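Local atomic coordinates of serpin-ZX (Arabidopsis thaliana, PDB entry 3LE2), a protein that inhibits the cysteine protease metacaspase-9 by covalent trapping after cleavage of its reactive center loop, and limits RD21A activity, restraining programmed cell death. Residues Ser31-Phe35 / Phe284-Phe288; Glu192-Leu196 / Val388-Leu392; Phe303-Leu309 / Asn321-Ile327. One frame throughout, in Å; residues are numbered along the deposited sequence.

Contact 1 of 3, residues Ser31-Phe35 / Phe284-Phe288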
ATOM      1  N   SER A  31      -0.206  16.857   4.109  1.00 25.06           N
ATOM      2  CA  SER A  31      -1.009  15.658   4.380  1.00 30.43           C
ATOM      3  C   SER A  31      -0.222  14.376   4.153  1.00 24.28           C
ATOM      4  O   SER A  31       0.189  14.094   3.038  1.00 31.51           O
ATOM      5  CB  SER A  31      -2.263  15.614   3.490  1.00 25.60           C
ATOM      6  OG  SER A  31      -3.153  16.682   3.768  1.00 34.52           O
ATOM      7  N   ASN A  32      -0.047  13.587   5.205  1.00 25.01           N
ATOM      8  CA  ASN A  32       0.556  12.273   5.079  1.00 29.78           C
ATOM      9  C   ASN A  32      -0.306  11.396   4.186  1.00 34.99           C
ATOM     10  O   ASN A  32      -1.525  11.585   4.130  1.00 32.69           O
ATOM     11  CB  ASN A  32       0.702  11.632   6.457  1.00 26.55           C
ATOM     12  CG  ASN A  32       1.721  12.334   7.315  1.00 30.13           C
ATOM     13  OD1 ASN A  32       2.689  12.899   6.805  1.00 28.55           O
ATOM     14  ND2 ASN A  32       1.511  12.314   8.626  1.00 31.61           N
ATOM     15  N   VAL A  33       0.327  10.448   3.495  1.00 26.02           N
ATOM     16  CA  VAL A  33      -0.382   9.476   2.670  1.00 26.71           C
ATOM     17  C   VAL A  33       0.106   8.053   2.980  1.00 32.21           C
ATOM     18  O   VAL A  33       1.296   7.839   3.198  1.00 28.30           O
ATOM     19  CB  VAL A  33      -0.130   9.724   1.162  1.00 23.59           C
ATOM     20  CG1 VAL A  33      -0.768   8.608   0.325  1.00 21.76           C
ATOM     21  CG2 VAL A  33      -0.632  11.076   0.737  1.00 20.74           C
ATOM     22  N   ILE A  34      -0.808   7.087   3.003  1.00 28.54           N
ATOM     23  CA  ILE A  34      -0.431   5.666   2.993  1.00 22.43           C
ATOM     24  C   ILE A  34      -1.547   4.925   2.266  1.00 25.99           C
ATOM     25  O   ILE A  34      -2.712   5.203   2.509  1.00 24.93           O
ATOM     26  CB  ILE A  34      -0.246   5.081   4.413  1.00 26.17           C
ATOM     27  CG1 ILE A  34       0.344   3.671   4.352  1.00 29.30           C
ATOM     28  CG2 ILE A  34      -1.565   5.065   5.184  1.00 28.18           C
ATOM     29  CD1 ILE A  34       1.803   3.627   3.910  1.00 25.45           C
ATOM     30  N   PHE A  35      -1.198   4.018   1.349  1.00 30.40           N
ATOM     31  CA  PHE A  35      -2.213   3.195   0.685  1.00 26.03           C
ATOM     32  C   PHE A  35      -1.607   1.902   0.162  1.00 28.08           C
ATOM     33  O   PHE A  35      -0.406   1.809   0.003  1.00 28.34           O
ATOM     34  CB  PHE A  35      -2.878   3.965  -0.460  1.00 25.05           C
ATOM     35  CG  PHE A  35      -2.028   4.058  -1.703  1.00 22.44           C
ATOM     36  CD1 PHE A  35      -1.040   5.021  -1.811  1.00 24.52           C
ATOM     37  CD2 PHE A  35      -2.228   3.187  -2.758  1.00 21.64           C
ATOM     38  CE1 PHE A  35      -0.243   5.119  -2.962  1.00 26.34           C
ATOM     39  CE2 PHE A  35      -1.443   3.264  -3.909  1.00 32.24           C
ATOM     40  CZ  PHE A  35      -0.445   4.233  -4.014  1.00 31.06           C
ATOM     41  N   PHE A 284      -0.423   6.909  11.555  1.00 28.42           N
ATOM     42  CA  PHE A 284      -1.588   7.490  10.917  1.00 25.99           C
ATOM     43  C   PHE A 284      -2.333   6.525  10.009  1.00 32.34           C
ATOM     44  O   PHE A 284      -1.806   5.484   9.614  1.00 40.25           O
ATOM     45  CB  PHE A 284      -1.216   8.762  10.149  1.00 25.57           C
ATOM     46  CG  PHE A 284      -0.288   8.525   8.990  1.00 35.48           C
ATOM     47  CD1 PHE A 284       1.088   8.578   9.166  1.00 26.54           C
ATOM     48  CD2 PHE A 284      -0.792   8.258   7.720  1.00 29.57           C
ATOM     49  CE1 PHE A 284       1.951   8.369   8.086  1.00 38.12           C
ATOM     50  CE2 PHE A 284       0.062   8.036   6.642  1.00 29.24           C
ATOM     51  CZ  PHE A 284       1.434   8.101   6.819  1.00 27.32           C
ATOM     52  N   SER A 285      -3.572   6.876   9.691  1.00 25.87           N
ATOM     53  CA  SER A 285      -4.343   6.118   8.731  1.00 30.72           C
ATOM     54  C   SER A 285      -4.673   7.040   7.560  1.00 34.10           C
ATOM     55  O   SER A 285      -4.514   8.258   7.642  1.00 25.61           O
ATOM     56  CB  SER A 285      -5.621   5.584   9.371  1.00 33.98           C
ATOM     57  OG  SER A 285      -6.522   6.648   9.625  1.00 36.08           O
ATOM     58  N   PHE A 286      -5.129   6.458   6.463  1.00 27.69           N
ATOM     59  CA  PHE A 286      -5.418   7.252   5.288  1.00 28.59           C
ATOM     60  C   PHE A 286      -6.428   6.514   4.436  1.00 28.50           C
ATOM     61  O   PHE A 286      -6.341   5.301   4.261  1.00 23.78           O
ATOM     62  CB  PHE A 286      -4.138   7.553   4.492  1.00 23.96           C
ATOM     63  CG  PHE A 286      -4.381   8.391   3.273  1.00 26.90           C
ATOM     64  CD1 PHE A 286      -4.350   9.770   3.352  1.00 23.83           C
ATOM     65  CD2 PHE A 286      -4.680   7.793   2.052  1.00 25.01           C
ATOM     66  CE1 PHE A 286      -4.604  10.540   2.234  1.00 32.23           C
ATOM     67  CE2 PHE A 286      -4.933   8.552   0.931  1.00 22.64           C
ATOM     68  CZ  PHE A 286      -4.891   9.927   1.013  1.00 26.67           C
ATOM     69  N   GLY A 287      -7.403   7.246   3.928  1.00 23.97           N
ATOM     70  CA  GLY A 287      -8.452   6.632   3.148  1.00 25.28           C
ATOM     71  C   GLY A 287      -8.829   7.523   1.990  1.00 28.62           C
ATOM     72  O   GLY A 287      -8.726   8.763   2.058  1.00 20.96           O
ATOM     73  N   PHE A 288      -9.275   6.895   0.911  1.00 25.07           N
ATOM     74  CA  PHE A 288      -9.690   7.666  -0.238  1.00 24.28           C
ATOM     75  C   PHE A 288     -10.536   6.818  -1.150  1.00 24.38           C
ATOM     76  O   PHE A 288     -10.544   5.585  -1.048  1.00 24.39           O
ATOM     77  CB  PHE A 288      -8.473   8.277  -0.959  1.00 29.89           C
ATOM     78  CG  PHE A 288      -7.630   7.281  -1.732  1.00 25.32           C
ATOM     79  CD1 PHE A 288      -6.809   6.371  -1.078  1.00 29.49           C
ATOM     80  CD2 PHE A 288      -7.640   7.280  -3.120  1.00 29.03           C
ATOM     81  CE1 PHE A 288      -6.020   5.462  -1.796  1.00 24.62           C
ATOM     82  CE2 PHE A 288      -6.860   6.378  -3.846  1.00 27.35           C
ATOM     83  CZ  PHE A 288      -6.051   5.463  -3.181  1.00 28.52           C
TER
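I34 and F286 mark the crossing point of two strands from different layers of the serpin body: their CA atoms lie 5.7 Å apart, and the short axes of 33-35 and 284-288 meet at 69°, approaching to 6.0 Å. The backbone bonds confirm that the strands belong to separate sheets: V33 and F35 bond to strand 382-388 of the B sheet, F284, F286 and F288 to 326-335 of the A sheet. The three phenylalanines project toward 31-35. Over the centre of the F284 ring sits N32 CB, 3.6 Å from the ring centroid and only 12° off its normal, a CH-pi contact. The N32 amide plane is tilted 32° from the ring, and its oxygen and nitrogen are taken by V389 N and D390 O. At the edge of the same ring, in plane, stands V33 O. I34 wedges its CG2 branch between two phenylalanines, 3.7 Å from F284 CE2 and 3.6 Å from F286 CB, while CG1 leads away. With CG anti to its backbone N, the F286 ring swings past I34 to meet V33 CA over one face, offset toward the rim. Two carbonyls approach this ring obliquely, I34 O at 3.3 Å from F286 CD2 and N32 O at 3.4 Å from F286 CD1. Farther along, F35 CB abuts the edge of the F288 ring at CE1. Helix 5-25 adds I24 against V33 and V23 against F288. The interface between the A and B sheets is thus mixed: CH-pi and apolar packing, plus backbone carbonyls set against phenylalanine C-H groups, while regular backbone hydrogen bonds stay within each sheet.

Contact 2 of 3, residues Glu192-Leu196 / Val388-Leu392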
ATOM      1  N   GLU A 192      13.897  18.578  15.531  1.00 35.56           N
ATOM      2  CA  GLU A 192      13.179  19.384  14.549  1.00 40.64           C
ATOM      3  C   GLU A 192      12.912  18.654  13.229  1.00 42.77           C
ATOM      4  O   GLU A 192      13.831  18.133  12.592  1.00 41.47           O
ATOM      5  CB  GLU A 192      13.933  20.695  14.280  1.00 35.39           C
ATOM      6  CG  GLU A 192      14.018  21.621  15.506  1.00 52.61           C
ATOM      7  CD  GLU A 192      12.656  21.860  16.184  1.00 58.48           C
ATOM      8  OE1 GLU A 192      11.819  22.599  15.614  1.00 66.65           O
ATOM      9  OE2 GLU A 192      12.421  21.322  17.294  1.00 61.49           O
ATOM     10  N   PHE A 193      11.648  18.620  12.825  1.00 36.89           N
ATOM     11  CA  PHE A 193      11.282  18.140  11.498  1.00 33.02           C
ATOM     12  C   PHE A 193      10.973  19.357  10.625  1.00 40.68           C
ATOM     13  O   PHE A 193      10.267  20.276  11.049  1.00 36.42           O
ATOM     14  CB  PHE A 193      10.077  17.196  11.576  1.00 33.48           C
ATOM     15  CG  PHE A 193       9.727  16.546  10.263  1.00 36.40           C
ATOM     16  CD1 PHE A 193      10.209  15.284   9.946  1.00 30.41           C
ATOM     17  CD2 PHE A 193       8.925  17.200   9.344  1.00 31.37           C
ATOM     18  CE1 PHE A 193       9.893  14.699   8.745  1.00 34.64           C
ATOM     19  CE2 PHE A 193       8.607  16.616   8.138  1.00 32.55           C
ATOM     20  CZ  PHE A 193       9.090  15.369   7.835  1.00 34.11           C
ATOM     21  N   HIS A 194      11.508  19.377   9.414  1.00 29.00           N
ATOM     22  CA  HIS A 194      11.333  20.534   8.545  1.00 39.00           C
ATOM     23  C   HIS A 194      10.180  20.298   7.581  1.00 41.30           C
ATOM     24  O   HIS A 194      10.279  19.465   6.667  1.00 39.00           O
ATOM     25  CB  HIS A 194      12.631  20.852   7.773  1.00 35.36           C
ATOM     26  CG  HIS A 194      13.788  21.193   8.660  1.00 43.42           C
ATOM     27  ND1 HIS A 194      14.511  20.238   9.341  1.00 49.46           N
ATOM     28  CD2 HIS A 194      14.334  22.385   8.996  1.00 52.34           C
ATOM     29  CE1 HIS A 194      15.452  20.825  10.058  1.00 41.64           C
ATOM     30  NE2 HIS A 194      15.368  22.128   9.865  1.00 50.70           N
ATOM     31  N   LEU A 195       9.091  21.030   7.798  1.00 35.09           N
ATOM     32  CA  LEU A 195       7.892  20.935   6.972  1.00 37.90           C
ATOM     33  C   LEU A 195       8.111  21.557   5.590  1.00 39.32           C
ATOM     34  O   LEU A 195       8.944  22.443   5.424  1.00 43.83           O
ATOM     35  CB  LEU A 195       6.730  21.632   7.670  1.00 35.10           C
ATOM     36  CG  LEU A 195       5.641  20.846   8.404  1.00 45.10           C
ATOM     37  CD1 LEU A 195       6.154  19.642   9.156  1.00 29.41           C
ATOM     38  CD2 LEU A 195       4.906  21.790   9.358  1.00 43.47           C
ATOM     39  N   LEU A 196       7.360  21.089   4.599  1.00 36.51           N
ATOM     40  CA  LEU A 196       7.455  21.637   3.247  1.00 43.16           C
ATOM     41  C   LEU A 196       7.026  23.116   3.171  1.00 46.87           C
ATOM     42  O   LEU A 196       7.486  23.864   2.304  1.00 44.45           O
ATOM     43  CB  LEU A 196       6.622  20.793   2.271  1.00 35.35           C
ATOM     44  CG  LEU A 196       7.113  19.369   1.975  1.00 45.36           C
ATOM     45  CD1 LEU A 196       6.054  18.553   1.219  1.00 35.01           C
ATOM     46  CD2 LEU A 196       8.437  19.403   1.206  1.00 33.21           C
ATOM     47  N   VAL A 388       5.616  10.601   4.346  1.00 31.98           N
ATOM     48  CA  VAL A 388       5.562  11.227   5.661  1.00 27.20           C
ATOM     49  C   VAL A 388       6.007  12.666   5.475  1.00 29.19           C
ATOM     50  O   VAL A 388       7.186  12.935   5.221  1.00 28.54           O
ATOM     51  CB  VAL A 388       6.491  10.505   6.672  1.00 28.33           C
ATOM     52  CG1 VAL A 388       6.411  11.151   8.041  1.00 25.05           C
ATOM     53  CG2 VAL A 388       6.117   9.036   6.776  1.00 28.00           C
ATOM     54  N   VAL A 389       5.050  13.589   5.541  1.00 35.35           N
ATOM     55  CA  VAL A 389       5.347  15.013   5.387  1.00 30.94           C
ATOM     56  C   VAL A 389       5.179  15.744   6.707  1.00 26.17           C
ATOM     57  O   VAL A 389       5.619  16.878   6.849  1.00 37.95           O
ATOM     58  CB  VAL A 389       4.481  15.688   4.291  1.00 29.35           C
ATOM     59  CG1 VAL A 389       4.866  15.168   2.899  1.00 24.77           C
ATOM     60  CG2 VAL A 389       2.989  15.484   4.566  1.00 22.46           C
ATOM     61  N   ASP A 390       4.552  15.085   7.674  1.00 29.47           N
ATOM     62  CA  ASP A 390       4.364  15.654   9.004  1.00 27.25           C
ATOM     63  C   ASP A 390       4.147  14.540  10.022  1.00 28.43           C
ATOM     64  O   ASP A 390       3.046  14.013  10.133  1.00 30.03           O
ATOM     65  CB  ASP A 390       3.170  16.613   9.007  1.00 30.03           C
ATOM     66  CG  ASP A 390       2.771  17.056  10.405  1.00 37.35           C
ATOM     67  OD1 ASP A 390       3.460  16.700  11.393  1.00 37.63           O
ATOM     68  OD2 ASP A 390       1.753  17.758  10.514  1.00 42.43           O
ATOM     69  N   PRO A 391       5.204  14.195  10.776  1.00 27.62           N
ATOM     70  CA  PRO A 391       5.229  13.094  11.743  1.00 26.35           C
ATOM     71  C   PRO A 391       4.270  13.321  12.900  1.00 33.03           C
ATOM     72  O   PRO A 391       3.935  12.361  13.593  1.00 31.02           O
ATOM     73  CB  PRO A 391       6.645  13.147  12.310  1.00 28.71           C
ATOM     74  CG  PRO A 391       7.377  14.149  11.519  1.00 39.19           C
ATOM     75  CD  PRO A 391       6.399  15.042  10.875  1.00 26.19           C
ATOM     76  N   LEU A 392       3.850  14.566  13.120  1.00 31.79           N
ATOM     77  CA  LEU A 392       3.030  14.882  14.289  1.00 37.36           C
ATOM     78  C   LEU A 392       1.551  14.643  14.042  1.00 41.54           C
ATOM     79  O   LEU A 392       0.727  14.733  14.960  1.00 42.67           O
ATOM     80  CB  LEU A 392       3.251  16.329  14.745  1.00 39.89           C
ATOM     81  CG  LEU A 392       4.512  16.567  15.578  1.00 33.53           C
ATOM     82  CD1 LEU A 392       4.582  18.006  16.108  1.00 33.22           C
ATOM     83  CD2 LEU A 392       4.550  15.570  16.713  1.00 28.06           C
TER
HETATM   84  O   HOH W   1       5.654  18.979   5.238  1.00 27.51           O
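P391 lies over one face of the F193 ring, with CD above its centre, 3.6 Å from the ring centroid and 11° off the normal: a CH-pi contact of the proline ring with the phenyl face. CG of the same proline reaches toward the rim, 3.4 Å from F193 CD1. The far side of the ring's perimeter meets the backbone, F193 CE2 lying 3.3 Å from V389 O in an oblique approach. L195 CD1 also comes to V389 O, at 3.6 Å, and L196 CD1 touches V389 CG1 at 4.0 Å. A water completes this first shell: it accepts from L196 N at 2.8 Å and donates to V389 O at 2.6 Å, bridging two loop backbones that do not bond directly. In serpin terms, strand 189-194, paired with 200-207, belongs to the C sheet, while 388-392 is the C-terminal tail leaving the last B-sheet strand, so the contact joins the two sheets near the chain end. F193 is aimed at the tail by its first torsion, CG anti to the backbone N (-174°), and P369 and V201 pack against the same side chain; P280 of strand 277-289 touches P391. The tail is shaped by an Asx turn in which L392 N donates to D390 OD1 at 2.8 Å, arriving 38° out of the carboxylate plane. The other carboxylate oxygen, D390 OD2, is bonded to H393 ND1.

Contact 3 of 3, residues Phe303-Leu309 / Asn321-Ile327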
ATOM      1  N   PHE A 303     -15.400   3.337 -14.923  1.00 32.58           N
ATOM      2  CA  PHE A 303     -16.234   4.352 -14.272  1.00 37.73           C
ATOM      3  C   PHE A 303     -17.148   5.115 -15.233  1.00 44.13           C
ATOM      4  O   PHE A 303     -17.812   6.073 -14.843  1.00 40.78           O
ATOM      5  CB  PHE A 303     -15.333   5.327 -13.509  1.00 35.84           C
ATOM      6  CG  PHE A 303     -14.253   4.638 -12.746  1.00 43.25           C
ATOM      7  CD1 PHE A 303     -14.501   4.127 -11.477  1.00 32.47           C
ATOM      8  CD2 PHE A 303     -13.005   4.440 -13.316  1.00 39.01           C
ATOM      9  CE1 PHE A 303     -13.512   3.449 -10.778  1.00 36.76           C
ATOM     10  CE2 PHE A 303     -12.009   3.766 -12.624  1.00 37.83           C
ATOM     11  CZ  PHE A 303     -12.266   3.266 -11.348  1.00 40.69           C
ATOM     12  N   SER A 304     -17.172   4.686 -16.488  1.00 48.70           N
ATOM     13  CA  SER A 304     -18.003   5.320 -17.501  1.00 51.57           C
ATOM     14  C   SER A 304     -19.119   4.376 -17.909  1.00 57.30           C
ATOM     15  O   SER A 304     -18.919   3.162 -17.983  1.00 54.22           O
ATOM     16  CB  SER A 304     -17.165   5.690 -18.726  1.00 52.24           C
ATOM     17  OG  SER A 304     -17.989   6.110 -19.798  1.00 58.90           O
ATOM     18  N   GLY A 305     -20.296   4.930 -18.169  1.00 67.34           N
ATOM     19  CA  GLY A 305     -21.418   4.117 -18.594  1.00 65.97           C
ATOM     20  C   GLY A 305     -21.173   3.587 -19.988  1.00 67.94           C
ATOM     21  O   GLY A 305     -21.781   2.602 -20.401  1.00 74.29           O
ATOM     22  N   GLU A 306     -20.261   4.241 -20.701  1.00 73.35           N
ATOM     23  CA  GLU A 306     -20.009   3.947 -22.112  1.00 66.54           C
ATOM     24  C   GLU A 306     -19.977   2.450 -22.429  1.00 68.18           C
ATOM     25  O   GLU A 306     -20.864   1.939 -23.105  1.00 72.82           O
ATOM     26  CB  GLU A 306     -18.721   4.622 -22.593  1.00 69.51           C
ATOM     27  CG  GLU A 306     -18.302   4.174 -23.992  1.00 76.17           C
ATOM     28  CD  GLU A 306     -16.956   4.728 -24.420  1.00 68.69           C
ATOM     29  OE1 GLU A 306     -16.664   5.903 -24.093  1.00 57.64           O
ATOM     30  OE2 GLU A 306     -16.198   3.985 -25.087  1.00 60.99           O
ATOM     31  N   GLU A 307     -18.948   1.754 -21.959  1.00 69.74           N
ATOM     32  CA  GLU A 307     -18.870   0.306 -22.130  1.00 75.05           C
ATOM     33  C   GLU A 307     -19.761  -0.379 -21.101  1.00 78.09           C
ATOM     34  O   GLU A 307     -20.782  -0.989 -21.432  1.00 71.25           O
ATOM     35  CB  GLU A 307     -17.428  -0.185 -21.946  1.00 77.37           C
ATOM     36  CG  GLU A 307     -16.527  -0.041 -23.159  1.00 56.88           C
ATOM     37  CD  GLU A 307     -16.896  -1.007 -24.255  1.00 67.41           C
ATOM     38  OE1 GLU A 307     -16.244  -2.068 -24.347  1.00 73.47           O
ATOM     39  OE2 GLU A 307     -17.840  -0.710 -25.019  1.00 70.41           O
ATOM     40  N   GLY A 308     -19.357  -0.267 -19.842  1.00 82.26           N
ATOM     41  CA  GLY A 308     -20.086  -0.892 -18.762  1.00 80.53           C
ATOM     42  C   GLY A 308     -19.488  -2.222 -18.349  1.00 76.99           C
ATOM     43  O   GLY A 308     -18.479  -2.689 -18.897  1.00 66.83           O
ATOM     44  N   LEU A 309     -20.138  -2.831 -17.367  1.00 72.03           N
ATOM     45  CA  LEU A 309     -19.695  -4.087 -16.797  1.00 59.22           C
ATOM     46  C   LEU A 309     -20.767  -5.128 -17.071  1.00 62.48           C
ATOM     47  O   LEU A 309     -21.654  -5.386 -16.244  1.00 54.14           O
ATOM     48  CB  LEU A 309     -19.457  -3.904 -15.303  1.00 62.64           C
ATOM     49  CG  LEU A 309     -18.502  -2.744 -15.012  1.00 51.03           C
ATOM     50  CD1 LEU A 309     -18.668  -2.234 -13.595  1.00 46.82           C
ATOM     51  CD2 LEU A 309     -17.069  -3.179 -15.282  1.00 50.77           C
ATOM     52  N   ASN A 321     -24.451   0.244 -19.356  1.00 80.40           N
ATOM     53  CA  ASN A 321     -24.399   1.528 -18.662  1.00 81.69           C
ATOM     54  C   ASN A 321     -24.101   1.368 -17.163  1.00 76.63           C
ATOM     55  O   ASN A 321     -24.080   2.346 -16.408  1.00 76.45           O
ATOM     56  CB  ASN A 321     -25.701   2.310 -18.896  1.00 87.34           C
ATOM     57  CG  ASN A 321     -25.606   3.759 -18.458  1.00100.38           C
ATOM     58  OD1 ASN A 321     -24.713   4.499 -18.886  1.00 93.78           O
ATOM     59  ND2 ASN A 321     -26.540   4.179 -17.612  1.00 99.90           N
ATOM     60  N   LEU A 322     -23.869   0.131 -16.732  1.00 65.95           N
ATOM     61  CA  LEU A 322     -23.468  -0.123 -15.353  1.00 63.11           C
ATOM     62  C   LEU A 322     -21.983   0.114 -15.219  1.00 60.95           C
ATOM     63  O   LEU A 322     -21.189  -0.445 -15.977  1.00 61.61           O
ATOM     64  CB  LEU A 322     -23.753  -1.562 -14.937  1.00 58.45           C
ATOM     65  CG  LEU A 322     -23.041  -1.880 -13.621  1.00 55.98           C
ATOM     66  CD1 LEU A 322     -23.635  -1.033 -12.506  1.00 42.21           C
ATOM     67  CD2 LEU A 322     -23.101  -3.356 -13.275  1.00 50.03           C
ATOM     68  N   CYS A 323     -21.600   0.931 -14.254  1.00 42.32           N
ATOM     69  CA  CYS A 323     -20.192   1.159 -14.017  1.00 45.33           C
ATOM     70  C   CYS A 323     -19.915   1.242 -12.527  1.00 44.88           C
ATOM     71  O   CYS A 323     -20.836   1.234 -11.717  1.00 42.65           O
ATOM     72  CB  CYS A 323     -19.747   2.435 -14.722  1.00 43.82           C
ATOM     73  SG  CYS A 323     -20.570   3.919 -14.147  1.00 57.68           S
ATOM     74  N   VAL A 324     -18.640   1.321 -12.171  1.00 43.34           N
ATOM     75  CA  VAL A 324     -18.246   1.443 -10.776  1.00 36.18           C
ATOM     76  C   VAL A 324     -18.472   2.870 -10.288  1.00 36.76           C
ATOM     77  O   VAL A 324     -18.024   3.835 -10.918  1.00 39.62           O
ATOM     78  CB  VAL A 324     -16.764   1.079 -10.594  1.00 40.57           C
ATOM     79  CG1 VAL A 324     -16.354   1.207  -9.127  1.00 26.91           C
ATOM     80  CG2 VAL A 324     -16.494  -0.325 -11.128  1.00 35.26           C
ATOM     81  N   SER A 325     -19.179   2.999  -9.170  1.00 32.00           N
ATOM     82  CA  SER A 325     -19.447   4.300  -8.567  1.00 32.79           C
ATOM     83  C   SER A 325     -18.244   4.773  -7.743  1.00 37.06           C
ATOM     84  O   SER A 325     -17.826   5.934  -7.827  1.00 33.38           O
ATOM     85  CB  SER A 325     -20.693   4.225  -7.671  1.00 35.66           C
ATOM     86  OG  SER A 325     -21.802   3.651  -8.353  1.00 32.07           O
ATOM     87  N   ASN A 326     -17.695   3.866  -6.940  1.00 29.43           N
ATOM     88  CA  ASN A 326     -16.625   4.218  -6.024  1.00 25.12           C
ATOM     89  C   ASN A 326     -15.751   3.026  -5.735  1.00 30.59           C
ATOM     90  O   ASN A 326     -16.205   1.869  -5.743  1.00 27.29           O
ATOM     91  CB  ASN A 326     -17.169   4.687  -4.667  1.00 27.49           C
ATOM     92  CG  ASN A 326     -18.361   5.617  -4.779  1.00 31.80           C
ATOM     93  OD1 ASN A 326     -19.489   5.181  -5.017  1.00 33.64           O
ATOM     94  ND2 ASN A 326     -18.122   6.903  -4.565  1.00 29.05           N
ATOM     95  N   ILE A 327     -14.495   3.322  -5.436  1.00 26.59           N
ATOM     96  CA  ILE A 327     -13.596   2.324  -4.891  1.00 33.07           C
ATOM     97  C   ILE A 327     -13.008   2.900  -3.615  1.00 27.66           C
ATOM     98  O   ILE A 327     -12.055   3.684  -3.646  1.00 26.53           O
ATOM     99  CB  ILE A 327     -12.484   1.927  -5.876  1.00 31.20           C
ATOM    100  CG1 ILE A 327     -13.095   1.353  -7.162  1.00 32.68           C
ATOM    101  CG2 ILE A 327     -11.526   0.924  -5.229  1.00 24.99           C
ATOM    102  CD1 ILE A 327     -12.077   1.196  -8.303  1.00 27.12           C
TER
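The F303 ring meets 321-327 with its edge: I327 CD1 lies in the ring plane, 3.6 Å from F303 CE1, and V324 O is also at the edge, 3.6 Å from F303 CD1. Neither ring face is used by 321-327; S291, L294 and K295 of helix 291-296 pack against the same side chain. The setting is the end of the serpin A sheet where strand 326-335, the strand that leads toward the reactive center loop, begins, and 303-309 is a loop doubling back alongside the residues that precede it. F303 and V324 run side by side, pointing the same way, whereas I327 crosses the phenylalanine at about a right angle. L309, with CG anti to its carbonyl carbon (chi1 -54°), sets CD1 against C323 CA at 3.7 Å and V324 CG2 at 3.8 Å. I47 of helix 37-49 touches L309, V324 and I327, so this apolar group is closed over by a helix. The polar link between the two backbones is modest: L309 N donates to L322 O at 3.0 Å, but the angle at hydrogen is only 128°, a weak bond, and G308 CA directs a C-H to that same oxygen. The backbone angles of G308 call for glycine: a beta carbon would jam against the carbonyl O of E307 and sit tight against N321 N and L322 O. C323 points toward the loop, its CB 3.4 Å from S304 O. S304 OG in turn accepts from E306 N, making an ST turn that bends the loop. The CA atoms of the two segments come nearest at G305 and N321, where N321 CA, in a residue of poor order, lies 3.3 Å from G305 O with an angle of 159° at hydrogen, a CA-H...O contact.

Contacts 1 and 2 are directly coupled, although their centres are 15 Å apart: N32 of contact 1 bonds through ND2 to D390 O (2.7 Å) and through OD1 to V389 N (2.8 Å), both in contact 2. Along the chain their segments alternate, so the two closures cross. Contact 3 is more remote, its centre 26 Å from that of contact 1 and 39 Å from that of contact 2, and it is nested within the loop that contact 2 closes. Because 277-289 and 326-335 are adjacent strands, it comes within about 4 Å of contact 1 at the nearest atoms, though the two do not touch. All three lie away from the R353-G354 reactive bond.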